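Side-chain contacts in cystalysin (PDB 1C7N), which binds pyridoxal-5'-phosphate and belongs to the class I and II aminotransferase family: residues K166-C171 and Q187-I192; G115-T120 and S196-W201; E51-Y56 and C281-K286. All blocks are in the same frame, centred on the assembly; numbering follows the deposited sequence.

Contact 1 (K166-C171 and Q187-I192); sequences KALLFC and QKIKDI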
loop_
_atom_site.group_PDB
_atom_site.type_symbol
_atom_site.label_atom_id
_atom_site.label_comp_id
_atom_site.label_asym_id
_atom_site.label_seq_id
_atom_site.Cartn_x
_atom_site.Cartn_y
_atom_site.Cartn_z
ATOM N N LYS A 166 23.526 10.203 11.313
ATOM C CA LYS A 166 22.312 10.461 12.070
ATOM C C LYS A 166 21.601 9.259 12.660
ATOM O O LYS A 166 20.779 9.415 13.560
ATOM C CB LYS A 166 21.332 11.241 11.190
ATOM C CG LYS A 166 21.947 12.484 10.557
ATOM C CD LYS A 166 22.471 13.438 11.621
ATOM C CE LYS A 166 23.204 14.615 11.002
ATOM N NZ LYS A 166 23.690 15.568 12.041
ATOM N N ALA A 167 21.906 8.062 12.173
ATOM C CA ALA A 167 21.236 6.883 12.698
ATOM C C ALA A 167 21.905 5.564 12.354
ATOM O O ALA A 167 22.751 5.480 11.462
ATOM C CB ALA A 167 19.782 6.856 12.212
ATOM N N LEU A 168 21.497 4.537 13.088
ATOM C CA LEU A 168 21.985 3.182 12.899
ATOM C C LEU A 168 20.823 2.322 12.409
ATOM O O LEU A 168 19.850 2.107 13.134
ATOM C CB LEU A 168 22.519 2.613 14.217
ATOM C CG LEU A 168 22.823 1.110 14.208
ATOM C CD1 LEU A 168 23.844 0.803 13.121
ATOM C CD2 LEU A 168 23.346 0.677 15.574
ATOM N N LEU A 169 20.920 1.852 11.169
ATOM C CA LEU A 169 19.890 0.994 10.590
ATOM C C LEU A 169 20.321 -0.433 10.921
ATOM O O LEU A 169 21.255 -0.966 10.327
ATOM C CB LEU A 169 19.819 1.211 9.076
ATOM C CG LEU A 169 18.709 0.506 8.294
ATOM C CD1 LEU A 169 17.362 0.696 8.987
ATOM C CD2 LEU A 169 18.669 1.067 6.875
ATOM N N PHE A 170 19.612 -1.042 11.865
ATOM C CA PHE A 170 19.928 -2.375 12.360
ATOM C C PHE A 170 18.989 -3.488 11.887
ATOM O O PHE A 170 17.777 -3.295 11.794
ATOM C CB PHE A 170 19.926 -2.313 13.891
ATOM C CG PHE A 170 20.709 -3.404 14.554
ATOM C CD1 PHE A 170 22.082 -3.508 14.361
ATOM C CD2 PHE A 170 20.076 -4.318 15.393
ATOM C CE1 PHE A 170 22.815 -4.504 14.996
ATOM C CE2 PHE A 170 20.798 -5.313 16.029
ATOM C CZ PHE A 170 22.171 -5.408 15.832
ATOM N N CYS A 171 19.553 -4.658 11.601
ATOM C CA CYS A 171 18.751 -5.804 11.161
ATOM C C CYS A 171 18.858 -6.888 12.235
ATOM O O CYS A 171 19.958 -7.375 12.525
ATOM C CB CYS A 171 19.266 -6.332 9.817
ATOM S SG CYS A 171 18.123 -7.431 8.927
ATOM N N GLN A 187 23.704 -4.888 24.320
ATOM C CA GLN A 187 24.051 -3.953 25.389
ATOM C C GLN A 187 25.165 -3.028 24.918
ATOM O O GLN A 187 25.087 -1.813 25.102
ATOM C CB GLN A 187 24.505 -4.710 26.642
ATOM C CG GLN A 187 23.380 -5.439 27.374
ATOM C CD GLN A 187 22.446 -4.493 28.118
ATOM O OE1 GLN A 187 21.277 -4.813 28.349
ATOM N NE2 GLN A 187 22.962 -3.333 28.510
ATOM N N LYS A 188 26.199 -3.604 24.307
ATOM C CA LYS A 188 27.327 -2.824 23.804
ATOM C C LYS A 188 26.867 -1.812 22.762
ATOM O O LYS A 188 27.344 -0.677 22.728
ATOM C CB LYS A 188 28.383 -3.733 23.173
ATOM C CG LYS A 188 29.355 -4.382 24.143
ATOM C CD LYS A 188 30.527 -4.979 23.367
ATOM C CE LYS A 188 31.603 -5.535 24.281
ATOM N NZ LYS A 188 32.799 -5.986 23.499
ATOM N N ILE A 189 25.948 -2.232 21.899
ATOM C CA ILE A 189 25.436 -1.343 20.869
ATOM C C ILE A 189 24.583 -0.260 21.521
ATOM O O ILE A 189 24.649 0.905 21.132
ATOM C CB ILE A 189 24.592 -2.109 19.831
ATOM C CG1 ILE A 189 25.442 -3.213 19.196
ATOM C CG2 ILE A 189 24.079 -1.138 18.756
ATOM C CD1 ILE A 189 24.686 -4.093 18.225
ATOM N N LYS A 190 23.789 -0.646 22.518
ATOM C CA LYS A 190 22.937 0.305 23.222
ATOM C C LYS A 190 23.771 1.421 23.840
ATOM O O LYS A 190 23.410 2.593 23.753
ATOM C CB LYS A 190 22.138 -0.392 24.327
ATOM C CG LYS A 190 21.443 0.577 25.282
ATOM C CD LYS A 190 20.769 -0.150 26.433
ATOM C CE LYS A 190 21.774 -0.914 27.288
ATOM N NZ LYS A 190 22.687 -0.033 28.078
ATOM N N ASP A 191 24.884 1.053 24.469
ATOM C CA ASP A 191 25.755 2.044 25.092
ATOM C C ASP A 191 26.320 3.008 24.058
ATOM O O ASP A 191 26.345 4.220 24.281
ATOM C CB ASP A 191 26.900 1.366 25.853
ATOM C CG ASP A 191 26.426 0.658 27.109
ATOM O OD1 ASP A 191 25.340 1.010 27.629
ATOM O OD2 ASP A 191 27.143 -0.243 27.585
ATOM N N ILE A 192 26.774 2.471 22.932
ATOM C CA ILE A 192 27.323 3.293 21.863
ATOM C C ILE A 192 26.254 4.260 21.344
ATOM O O ILE A 192 26.534 5.431 21.077
ATOM C CB ILE A 192 27.819 2.417 20.685
ATOM C CG1 ILE A 192 28.976 1.528 21.146
ATOM C CG2 ILE A 192 28.243 3.299 19.515
ATOM C CD1 ILE A 192 29.508 0.611 20.067
#
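Leu168 on the strand and Ile189 on the helix mark the closest approach of the two backbones, their CA atoms 9.8 Å apart. That spacing is bridged by side chains alone, and the two segments bury 114 Å² between them. One residue of the helix meets two of the strand. Ile189 points its CB toward the strand and divides there: the CG2 branch touches CD2 of Leu168 at 3.7 Å, while the longer CG1 branch carries CD1 to the Phe170 ring, 3.7 Å from CZ and 3.8 Å from CE1. The methyl comes to the ring obliquely. Because CG1 of Ile189 stands opposite the carbonyl carbon (chi1 -58°) and CD1 continues the chain in extended form, the two branches separate enough to serve strand positions two residues apart.

Strand 165-171, helix 183-195 and strand 199-203 form a beta-alpha-beta crossover in which the helix returns the chain to start a parallel neighbouring strand, and Ile189 is a point where that helix is seated on the sheet. Leu168 and Phe170 share the helix-facing side; Leu169 and Cys171 lie on the other, where Leu169 touches Trp201 and Cys171 belongs to the pyridoxal-5'-phosphate pocket and touches the ligand. The Phe170 ring also meets the rings of Trp181 and Phe219, with planes inclined by about 35° and 55°, so two further aromatic rings flank it. Ile189 also touches Phe153 of helix 153-160 and Phe219, which extends the apolar packing beyond the strand. Farther round the same helix, Lys190 NZ makes a salt bridge of 2.9 Å to Asp191 OD1, reaching that oxygen from above the carboxylate plane.

Contact 2 (G115-T120 and S196-W201); sequences GVIIIT and SDLMLW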
loop_
_atom_site.group_PDB
_atom_site.type_symbol
_atom_site.label_atom_id
_atom_site.label_comp_id
_atom_site.label_asym_id
_atom_site.label_seq_id
_atom_site.Cartn_x
_atom_site.Cartn_y
_atom_site.Cartn_z
ATOM N N GLY A 115 24.777 10.818 6.934
ATOM C CA GLY A 115 25.184 9.429 6.887
ATOM C C GLY A 115 24.257 8.544 7.700
ATOM O O GLY A 115 23.675 8.983 8.693
ATOM N N VAL A 116 24.097 7.304 7.251
ATOM C CA VAL A 116 23.275 6.308 7.935
ATOM C C VAL A 116 24.134 5.052 8.055
ATOM O O VAL A 116 24.651 4.545 7.057
ATOM C CB VAL A 116 21.997 5.961 7.145
ATOM C CG1 VAL A 116 21.265 4.809 7.831
ATOM C CG2 VAL A 116 21.093 7.177 7.065
ATOM N N ILE A 117 24.283 4.558 9.278
ATOM C CA ILE A 117 25.102 3.382 9.531
ATOM C C ILE A 117 24.344 2.064 9.433
ATOM O O ILE A 117 23.273 1.897 10.024
ATOM C CB ILE A 117 25.762 3.467 10.920
ATOM C CG1 ILE A 117 26.711 4.670 10.963
ATOM C CG2 ILE A 117 26.518 2.178 11.225
ATOM C CD1 ILE A 117 27.214 4.999 12.349
ATOM N N ILE A 118 24.918 1.138 8.669
ATOM C CA ILE A 118 24.359 -0.196 8.485
ATOM C C ILE A 118 25.484 -1.209 8.689
ATOM O O ILE A 118 26.653 -0.928 8.403
ATOM C CB ILE A 118 23.780 -0.398 7.067
ATOM C CG1 ILE A 118 24.857 -0.113 6.016
ATOM C CG2 ILE A 118 22.543 0.482 6.873
ATOM C CD1 ILE A 118 24.489 -0.583 4.630
ATOM N N ILE A 119 25.124 -2.382 9.196
ATOM C CA ILE A 119 26.083 -3.448 9.436
ATOM C C ILE A 119 25.987 -4.404 8.246
ATOM O O ILE A 119 24.943 -5.014 8.004
ATOM C CB ILE A 119 25.765 -4.153 10.775
ATOM C CG1 ILE A 119 25.906 -3.133 11.915
ATOM C CG2 ILE A 119 26.694 -5.329 10.990
ATOM C CD1 ILE A 119 25.583 -3.669 13.289
ATOM N N THR A 120 27.088 -4.512 7.503
ATOM C CA THR A 120 27.150 -5.317 6.288
ATOM C C THR A 120 28.010 -6.581 6.365
ATOM O O THR A 120 28.864 -6.706 7.237
ATOM C CB THR A 120 27.687 -4.458 5.138
ATOM O OG1 THR A 120 29.027 -4.059 5.443
ATOM C CG2 THR A 120 26.832 -3.201 4.966
ATOM N N SER A 196 25.923 8.635 21.834
ATOM C CA SER A 196 25.960 9.551 20.700
ATOM C C SER A 196 24.573 10.111 20.420
ATOM O O SER A 196 23.645 9.905 21.199
ATOM C CB SER A 196 26.467 8.822 19.460
ATOM O OG SER A 196 25.557 7.805 19.084
ATOM N N ASP A 197 24.438 10.820 19.303
ATOM C CA ASP A 197 23.153 11.396 18.928
ATOM C C ASP A 197 22.487 10.542 17.856
ATOM O O ASP A 197 21.598 11.008 17.141
ATOM C CB ASP A 197 23.327 12.827 18.404
ATOM C CG ASP A 197 23.936 13.759 19.435
ATOM O OD1 ASP A 197 23.523 13.698 20.614
ATOM O OD2 ASP A 197 24.820 14.561 19.062
ATOM N N LEU A 198 22.925 9.291 17.748
ATOM C CA LEU A 198 22.366 8.375 16.765
ATOM C C LEU A 198 20.968 7.931 17.147
ATOM O O LEU A 198 20.660 7.715 18.316
ATOM C CB LEU A 198 23.241 7.129 16.616
ATOM C CG LEU A 198 24.546 7.202 15.823
ATOM C CD1 LEU A 198 25.247 5.854 15.898
ATOM C CD2 LEU A 198 24.257 7.571 14.375
ATOM N N MET A 199 20.120 7.799 16.137
ATOM C CA MET A 199 18.761 7.342 16.338
ATOM C C MET A 199 18.884 5.845 16.079
ATOM O O MET A 199 19.878 5.409 15.502
ATOM C CB MET A 199 17.857 8.006 15.298
ATOM C CG MET A 199 16.389 7.988 15.632
ATOM S SD MET A 199 15.490 9.119 14.555
ATOM C CE MET A 199 13.815 8.560 14.835
ATOM N N LEU A 200 17.913 5.050 16.512
ATOM C CA LEU A 200 17.976 3.611 16.263
ATOM C C LEU A 200 16.788 3.127 15.439
ATOM O O LEU A 200 15.638 3.248 15.864
ATOM C CB LEU A 200 18.022 2.818 17.575
ATOM C CG LEU A 200 17.965 1.294 17.385
ATOM C CD1 LEU A 200 19.223 0.815 16.660
ATOM C CD2 LEU A 200 17.836 0.603 18.724
ATOM N N TRP A 201 17.076 2.586 14.258
ATOM C CA TRP A 201 16.042 2.049 13.380
ATOM C C TRP A 201 16.298 0.545 13.333
ATOM O O TRP A 201 17.161 0.081 12.591
ATOM C CB TRP A 201 16.153 2.635 11.968
ATOM C CG TRP A 201 16.160 4.140 11.905
ATOM C CD1 TRP A 201 15.693 5.012 12.851
ATOM C CD2 TRP A 201 16.645 4.945 10.824
ATOM N NE1 TRP A 201 15.858 6.308 12.425
ATOM C CE2 TRP A 201 16.441 6.297 11.184
ATOM C CE3 TRP A 201 17.233 4.656 9.584
ATOM C CZ2 TRP A 201 16.804 7.355 10.353
ATOM C CZ3 TRP A 201 17.596 5.706 8.755
ATOM C CH2 TRP A 201 17.379 7.042 9.143
#
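Val116 and Leu198 bring the two backbones nearest, yet their CA atoms are 9.1 Å apart, because strand 165-171 runs between strands 115-118 and 199-203 in the sheet. Two apolar pairs span this gap, one on each side of the sheet. On one side, Val116 places CG1 3.9 Å from CZ3 of Trp201, with CG2 slightly farther at 4.2 Å; CG1 approaches the indole obliquely, and the two side chains cross at about a right angle. The indole lies across Ala167 of the intervening strand, whose small side chain it touches. Its rotation also brings NE1 to Met199 SD, which sits in the ring plane at the edge and accepts a weak hydrogen bond of 3.5 Å. On the side of helix 153-160, CD1 of Ile117 meets CD1 of Leu198 at 4.1 Å, methyl to methyl. The end of Ile117 comes nearer than its CB direction suggests, since CD1 continues an extended chain (chi2 169°). Packing between strands that are second neighbours, over a middle strand, belongs here to the parallel part of the large mixed sheet of the fold type I pyridoxal-5'-phosphate proteins.

Contact 3 (E51-Y56 and C281-K286); sequences EGLKKY and CEICYK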
loop_
_atom_site.group_PDB
_atom_site.type_symbol
_atom_site.label_atom_id
_atom_site.label_comp_id
_atom_site.label_asym_id
_atom_site.label_seq_id
_atom_site.Cartn_x
_atom_site.Cartn_y
_atom_site.Cartn_z
ATOM N N GLU A 51 -9.023 -19.745 5.635
ATOM C CA GLU A 51 -10.414 -19.909 6.048
ATOM C C GLU A 51 -10.901 -18.625 6.723
ATOM O O GLU A 51 -12.049 -18.218 6.553
ATOM C CB GLU A 51 -10.550 -21.108 7.000
ATOM C CG GLU A 51 -10.130 -22.422 6.355
ATOM C CD GLU A 51 -10.356 -23.638 7.237
ATOM O OE1 GLU A 51 -10.019 -24.754 6.784
ATOM O OE2 GLU A 51 -10.866 -23.484 8.369
ATOM N N GLY A 52 -10.013 -17.982 7.472
ATOM C CA GLY A 52 -10.365 -16.748 8.148
ATOM C C GLY A 52 -10.638 -15.617 7.169
ATOM O O GLY A 52 -11.570 -14.846 7.361
ATOM N N LEU A 53 -9.829 -15.511 6.117
ATOM C CA LEU A 53 -10.021 -14.459 5.119
ATOM C C LEU A 53 -11.313 -14.682 4.340
ATOM O O LEU A 53 -12.033 -13.732 4.031
ATOM C CB LEU A 53 -8.828 -14.403 4.156
ATOM C CG LEU A 53 -7.515 -13.926 4.785
ATOM C CD1 LEU A 53 -6.381 -13.993 3.768
ATOM C CD2 LEU A 53 -7.692 -12.506 5.285
ATOM N N LYS A 54 -11.602 -15.940 4.021
ATOM C CA LYS A 54 -12.819 -16.273 3.297
ATOM C C LYS A 54 -14.045 -15.945 4.156
ATOM O O LYS A 54 -15.045 -15.421 3.656
ATOM C CB LYS A 54 -12.798 -17.751 2.910
ATOM C CG LYS A 54 -11.767 -18.066 1.829
ATOM C CD LYS A 54 -11.380 -19.539 1.806
ATOM C CE LYS A 54 -12.561 -20.442 1.526
ATOM N NZ LYS A 54 -12.153 -21.875 1.476
ATOM N N LYS A 55 -13.966 -16.248 5.446
ATOM C CA LYS A 55 -15.063 -15.949 6.363
ATOM C C LYS A 55 -15.282 -14.436 6.396
ATOM O O LYS A 55 -16.418 -13.960 6.349
ATOM C CB LYS A 55 -14.730 -16.443 7.773
ATOM C CG LYS A 55 -15.696 -15.947 8.852
ATOM C CD LYS A 55 -15.301 -16.456 10.230
ATOM C CE LYS A 55 -16.237 -15.921 11.308
ATOM N NZ LYS A 55 -15.777 -16.329 12.668
ATOM N N TYR A 56 -14.182 -13.687 6.468
ATOM C CA TYR A 56 -14.247 -12.230 6.517
ATOM C C TYR A 56 -14.837 -11.651 5.233
ATOM O O TYR A 56 -15.618 -10.699 5.276
ATOM C CB TYR A 56 -12.850 -11.645 6.741
ATOM C CG TYR A 56 -12.840 -10.193 7.166
ATOM C CD1 TYR A 56 -12.037 -9.261 6.510
ATOM C CD2 TYR A 56 -13.604 -9.755 8.249
ATOM C CE1 TYR A 56 -11.988 -7.932 6.922
ATOM C CE2 TYR A 56 -13.563 -8.426 8.669
ATOM C CZ TYR A 56 -12.751 -7.522 8.001
ATOM O OH TYR A 56 -12.678 -6.215 8.423
ATOM N N CYS A 281 -3.268 -9.938 9.541
ATOM C CA CYS A 281 -2.339 -9.860 10.666
ATOM C C CYS A 281 -3.014 -10.324 11.955
ATOM O O CYS A 281 -2.419 -11.055 12.749
ATOM C CB CYS A 281 -1.834 -8.428 10.837
ATOM S SG CYS A 281 -0.696 -8.220 12.224
ATOM N N GLU A 282 -4.256 -9.895 12.159
ATOM C CA GLU A 282 -4.997 -10.285 13.351
ATOM C C GLU A 282 -5.237 -11.795 13.390
ATOM O O GLU A 282 -5.013 -12.444 14.419
ATOM C CB GLU A 282 -6.337 -9.543 13.415
ATOM C CG GLU A 282 -7.206 -9.982 14.589
ATOM C CD GLU A 282 -8.460 -9.141 14.741
ATOM O OE1 GLU A 282 -9.440 -9.643 15.329
ATOM O OE2 GLU A 282 -8.460 -7.977 14.288
ATOM N N ILE A 283 -5.689 -12.355 12.274
ATOM C CA ILE A 283 -5.939 -13.792 12.200
ATOM C C ILE A 283 -4.668 -14.589 12.488
ATOM O O ILE A 283 -4.703 -15.579 13.220
ATOM C CB ILE A 283 -6.445 -14.212 10.811
ATOM C CG1 ILE A 283 -7.804 -13.568 10.521
ATOM C CG2 ILE A 283 -6.563 -15.733 10.744
ATOM C CD1 ILE A 283 -8.267 -13.770 9.092
ATOM N N CYS A 284 -3.551 -14.164 11.901
ATOM C CA CYS A 284 -2.278 -14.862 12.095
ATOM C C CYS A 284 -1.834 -14.915 13.550
ATOM O O CYS A 284 -1.484 -15.980 14.064
ATOM C CB CYS A 284 -1.168 -14.210 11.261
ATOM S SG CYS A 284 -1.260 -14.531 9.474
ATOM N N TYR A 285 -1.825 -13.756 14.201
ATOM C CA TYR A 285 -1.409 -13.665 15.594
ATOM C C TYR A 285 -2.344 -14.431 16.526
ATOM O O TYR A 285 -1.900 -15.045 17.496
ATOM C CB TYR A 285 -1.342 -12.193 16.021
ATOM C CG TYR A 285 -0.142 -11.437 15.486
ATOM C CD1 TYR A 285 -0.029 -10.055 15.658
ATOM C CD2 TYR A 285 0.912 -12.108 14.855
ATOM C CE1 TYR A 285 1.101 -9.363 15.222
ATOM C CE2 TYR A 285 2.044 -11.422 14.417
ATOM C CZ TYR A 285 2.132 -10.052 14.607
ATOM O OH TYR A 285 3.257 -9.373 14.195
ATOM N N LYS A 286 -3.637 -14.400 16.226
ATOM C CA LYS A 286 -4.611 -15.094 17.057
ATOM C C LYS A 286 -4.776 -16.589 16.802
ATOM O O LYS A 286 -5.002 -17.350 17.740
ATOM C CB LYS A 286 -5.988 -14.446 16.915
ATOM C CG LYS A 286 -6.141 -13.099 17.578
ATOM C CD LYS A 286 -7.587 -12.623 17.455
ATOM C CE LYS A 286 -7.825 -11.356 18.255
ATOM N NZ LYS A 286 -9.239 -10.899 18.124
#
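The peptide joining Gly52 to Leu53 is the flat group met across the contact, and CD1 of Ile283 stands over one of its faces, 3.6 Å from Gly52 C and 3.8 Å from Leu53 N. The methyl lies almost directly above the carbonyl carbon rather than at the peptide's edge. A second flat group, the carboxylate of Glu282, has Lys286 NZ above its plane: the nitrogen reaches OE1 at 3.1 Å from 43° out of plane, in a salt bridge one turn along the helix. Lys286 NZ is shared with Glu70, which ties this helix to helix 69-83. Tyr285, which takes no part in the contact, stacks its ring on Trp78 of that same helix.

Ile283 is the residue that spans the gap. An extended side chain (chi2 171°) carries its CD1 to the full reach of the longer branch, as far as the backbone of the other helix. Gly52 has no side chain to intervene, and the CA atoms of Gly52 and Ile283 are accordingly only 6.7 Å apart. Leu53 closes in from beside the glycine, its CD2 4.1 Å from the same CD1.

Helix 47-59 also faces the second subunit: Leu53 packs on Leu57 of that chain, and Lys54 NZ forms a salt bridge with its Asp58. A glycine-mediated helix-helix contact thus joins helix 275-287 to a helix of the subunit interface, in keeping with the dimers that fold type I proteins commonly form.

From the N terminus the chain first lays down segment 51-56 of helix 47-59, one half of contact 3, whose partner, 281-286 in helix 275-287, begins 225 residues after it ends. Inside that long loop, strand 115-118 opens contact 2, and strand 165-171 and helix 183-195 then make contact 1 before segment 196-201, leading into strand 199-203, closes contact 2. The three are therefore nested, with none crossing another. Contacts 1 and 2 share the large sheet, where Leu169 N probably donates to Ile117 O and Phe170 N to Trp201 O. Contact 3, centred about 35 Å from contact 1 and 36 Å from contact 2, joins helix 275-287 to helix 47-59, which packs against the second subunit.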